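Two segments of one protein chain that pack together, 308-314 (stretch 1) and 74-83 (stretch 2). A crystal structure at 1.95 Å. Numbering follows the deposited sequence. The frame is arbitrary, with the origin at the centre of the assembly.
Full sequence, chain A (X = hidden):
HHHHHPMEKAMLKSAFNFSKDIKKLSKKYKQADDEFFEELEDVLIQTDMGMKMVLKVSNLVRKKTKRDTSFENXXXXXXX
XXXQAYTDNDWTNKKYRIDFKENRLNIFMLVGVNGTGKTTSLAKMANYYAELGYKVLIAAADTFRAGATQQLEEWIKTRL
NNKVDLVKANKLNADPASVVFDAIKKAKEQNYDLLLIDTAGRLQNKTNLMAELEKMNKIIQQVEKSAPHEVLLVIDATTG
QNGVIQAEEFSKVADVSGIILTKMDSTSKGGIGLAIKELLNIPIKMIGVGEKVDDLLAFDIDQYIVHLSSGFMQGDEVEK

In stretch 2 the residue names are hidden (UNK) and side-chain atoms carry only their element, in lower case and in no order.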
# COMPACT_ATOMS: atom_id res chain seq x y z
N LEU A 308 11.79 -4.26 9.90
CA LEU A 308 11.28 -5.63 10.17
C LEU A 308 12.34 -6.44 10.86
O LEU A 308 12.04 -7.25 11.75
CB LEU A 308 10.93 -6.38 8.87
CG LEU A 308 10.47 -7.85 8.98
CD1 LEU A 308 9.31 -8.02 10.02
CD2 LEU A 308 10.05 -8.33 7.61
N SER A 309 13.59 -6.18 10.48
CA SER A 309 14.75 -6.91 10.95
C SER A 309 15.41 -6.35 12.22
O SER A 309 16.36 -6.94 12.70
CB SER A 309 15.79 -6.95 9.83
OG SER A 309 15.24 -7.67 8.74
N SER A 310 14.87 -5.24 12.74
CA SER A 310 15.54 -4.43 13.75
C SER A 310 15.78 -5.18 15.05
O SER A 310 16.81 -4.96 15.71
CB SER A 310 14.79 -3.14 14.04
OG SER A 310 13.46 -3.40 14.45
N GLY A 311 14.87 -6.10 15.36
CA GLY A 311 14.93 -6.89 16.58
C GLY A 311 16.08 -7.88 16.63
O GLY A 311 16.49 -8.30 17.71
N PHE A 312 16.61 -8.28 15.48
CA PHE A 312 17.72 -9.24 15.51
C PHE A 312 19.04 -8.71 14.97
O PHE A 312 20.05 -9.44 14.89
CB PHE A 312 17.33 -10.58 14.85
CG PHE A 312 16.98 -10.48 13.38
CD1 PHE A 312 17.96 -10.44 12.42
CD2 PHE A 312 15.65 -10.52 12.97
CE1 PHE A 312 17.63 -10.42 11.06
CE2 PHE A 312 15.32 -10.49 11.62
CZ PHE A 312 16.31 -10.44 10.68
N MET A 313 19.04 -7.43 14.61
CA MET A 313 20.17 -6.82 13.93
C MET A 313 20.99 -5.93 14.85
O MET A 313 21.62 -4.97 14.39
CB MET A 313 19.70 -6.03 12.69
CG MET A 313 19.30 -6.93 11.50
SD MET A 313 20.53 -8.21 11.08
CE MET A 313 21.86 -7.14 10.53
N GLN A 314 20.97 -6.23 16.15
CA GLN A 314 21.84 -5.53 17.11
C GLN A 314 22.19 -6.50 18.21
O GLN A 314 23.35 -6.94 18.32
CB GLN A 314 21.19 -4.27 17.70
CG GLN A 314 21.04 -3.08 16.74
CD GLN A 314 22.35 -2.33 16.46
OE1 GLN A 314 23.41 -2.94 16.17
NE2 GLN A 314 22.27 -1.01 16.52
N UNK A 74 24.83 -14.70 8.92
CA UNK A 74 23.61 -15.30 8.33
C UNK A 74 22.48 -14.25 8.34
O UNK A 74 21.73 -14.09 7.36
c UNK A 74 24.89 -18.22 9.47
c UNK A 74 23.14 -16.55 9.06
c UNK A 74 21.65 -16.83 8.78
c UNK A 74 23.89 -17.78 8.57
N UNK A 75 22.39 -13.54 9.47
CA UNK A 75 21.43 -12.45 9.65
C UNK A 75 21.62 -11.37 8.59
O UNK A 75 20.65 -10.87 8.05
n UNK A 75 21.66 -11.66 15.88
c UNK A 75 21.88 -12.00 13.45
c UNK A 75 21.16 -12.59 12.21
c UNK A 75 21.61 -11.81 11.03
c UNK A 75 21.18 -12.44 14.73
N UNK A 76 22.87 -11.03 8.27
CA UNK A 76 23.12 -9.97 7.28
C UNK A 76 22.63 -10.45 5.92
O UNK A 76 22.05 -9.70 5.11
c UNK A 76 24.62 -9.63 7.21
o UNK A 76 26.36 -8.89 8.72
c UNK A 76 25.13 -8.86 8.45
o UNK A 76 24.32 -8.23 9.17
N UNK A 77 22.89 -11.74 5.70
CA UNK A 77 22.49 -12.49 4.51
C UNK A 77 20.98 -12.49 4.32
O UNK A 77 20.48 -12.21 3.22
c UNK A 77 23.05 -13.96 4.60
N UNK A 78 20.28 -12.76 5.42
CA UNK A 78 18.84 -12.81 5.43
C UNK A 78 18.24 -11.43 5.11
O UNK A 78 17.33 -11.34 4.29
c UNK A 78 16.15 -14.16 5.87
c UNK A 78 16.86 -13.37 7.00
c UNK A 78 18.36 -13.32 6.78
c UNK A 78 16.58 -13.93 8.40
N UNK A 79 18.78 -10.37 5.73
CA UNK A 79 18.30 -9.00 5.50
C UNK A 79 18.41 -8.65 3.99
O UNK A 79 17.46 -8.19 3.40
c UNK A 79 19.04 -7.95 6.39
c UNK A 79 18.72 -8.17 7.88
c UNK A 79 18.65 -6.54 6.00
N UNK A 80 19.56 -8.95 3.40
CA UNK A 80 19.83 -8.73 2.00
C UNK A 80 18.95 -9.57 1.10
O UNK A 80 18.47 -9.08 0.10
o UNK A 80 23.73 -9.81 -0.63
o UNK A 80 23.95 -8.09 0.71
c UNK A 80 23.25 -8.92 0.09
c UNK A 80 21.72 -8.84 0.26
c UNK A 80 21.32 -8.99 1.71
N UNK A 81 18.71 -10.83 1.48
CA UNK A 81 17.87 -11.74 0.68
C UNK A 81 16.40 -11.37 0.70
O UNK A 81 15.68 -11.67 -0.26
o UNK A 81 19.44 -13.63 1.08
c UNK A 81 18.04 -13.21 1.13
N UNK A 82 15.94 -10.75 1.79
CA UNK A 82 14.54 -10.30 1.90
C UNK A 82 14.31 -9.15 0.93
O UNK A 82 13.37 -9.18 0.14
c UNK A 82 12.80 -11.89 4.23
c UNK A 82 14.09 -11.00 4.37
c UNK A 82 14.22 -9.87 3.33
c UNK A 82 14.19 -10.42 5.77
N UNK A 83 15.20 -8.16 0.99
CA UNK A 83 15.19 -7.05 0.08
C UNK A 83 15.28 -7.51 -1.37
O UNK A 83 14.53 -7.02 -2.25
c UNK A 83 15.97 -3.84 -0.55
c UNK A 83 16.63 -5.08 -0.59
c UNK A 83 17.52 -5.34 -1.62
c UNK A 83 16.21 -2.90 -1.48
c UNK A 83 17.11 -3.18 -2.50
c UNK A 83 17.74 -4.41 -2.60
c UNK A 83 16.36 -6.11 0.43
o UNK A 83 17.32 -2.26 -3.44

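Position 74 carries four side-chain carbons, forked at the first, with one arm two carbons long, and they lie out of reach of stretch 1. This beta-branched pattern is isoleucine, Ile74. At position 75 four carbons run in a row and end in a nitrogen, which lies 2.9 Å from the backbone O of Phe312, while the carbons pass the Phe312 ring and SD of Met313; this is lysine. The chain is nearly extended beyond its m chi1, which brings NZ of Lys75 to O of Phe312 in a hydrogen bond that gives a backbone carbonyl a charged donor. Its aliphatic part is used as well: CG of Lys75 lies 3.9 Å from CD1 of Phe312, and CB of Lys75 lies 3.8 Å from SD of Met313.

Position 76 has two carbons, the second bearing two oxygens, one of which lies 3.0 Å from CE of Met313; it is therefore aspartate. The CA-to-CB bond of Asp76 points away from stretch 1, yet the carboxylate comes back within reach, its OD2 making a tight approach to a methyl group. A single carbon at position 77, without contact across the pair, identifies alanine, Ala77. Position 78 shows four carbons forked at the second, with one branch tip 4.2 Å from CZ of Phe312, hence leucine; the atom is CD2 of Leu78.

At position 79 one carbon carries two others, one of which touches Ser309, Phe312 and Met313; this compact fork is valine. CG2 of Val79 is the shared point of contact, 3.6 Å from OG of Ser309, 4.0 Å from CE1 of Phe312 and 3.7 Å from SD of Met313. Position 80, three carbons with two oxygens on the third, stays clear of stretch 1 and is glutamate, Glu80. One carbon followed by one oxygen, also out of reach, makes position 81 serine; OG of Ser81 turns back along its own helix to donate to O of Ala77 at 2.8 Å. Position 82 again has four carbons forked at the second, with one branch tip 4.2 Å from OG of Ser309, so it is leucine, and the atom is CD1 of Leu82. Position 83, one carbon and a six-carbon ring bearing an oxygen, lies beyond reach of the other segment and is tyrosine, Tyr83.

The contact buries 369 Å² in all. Helical spacing places Lys75, Leu78, Val79 and Leu82 along one side of the helix, each with its CA-to-CB bond toward stretch 1. The Phe312 ring sits obliquely against the first three, while Met313 brings its thioether to Lys75 and Val79. Packing is thus largely apolar, and the Lys75 hydrogen bond adds a polar tie to the backbone of Phe312.

Stretch 2, residues 74-83: IKDALVESLY
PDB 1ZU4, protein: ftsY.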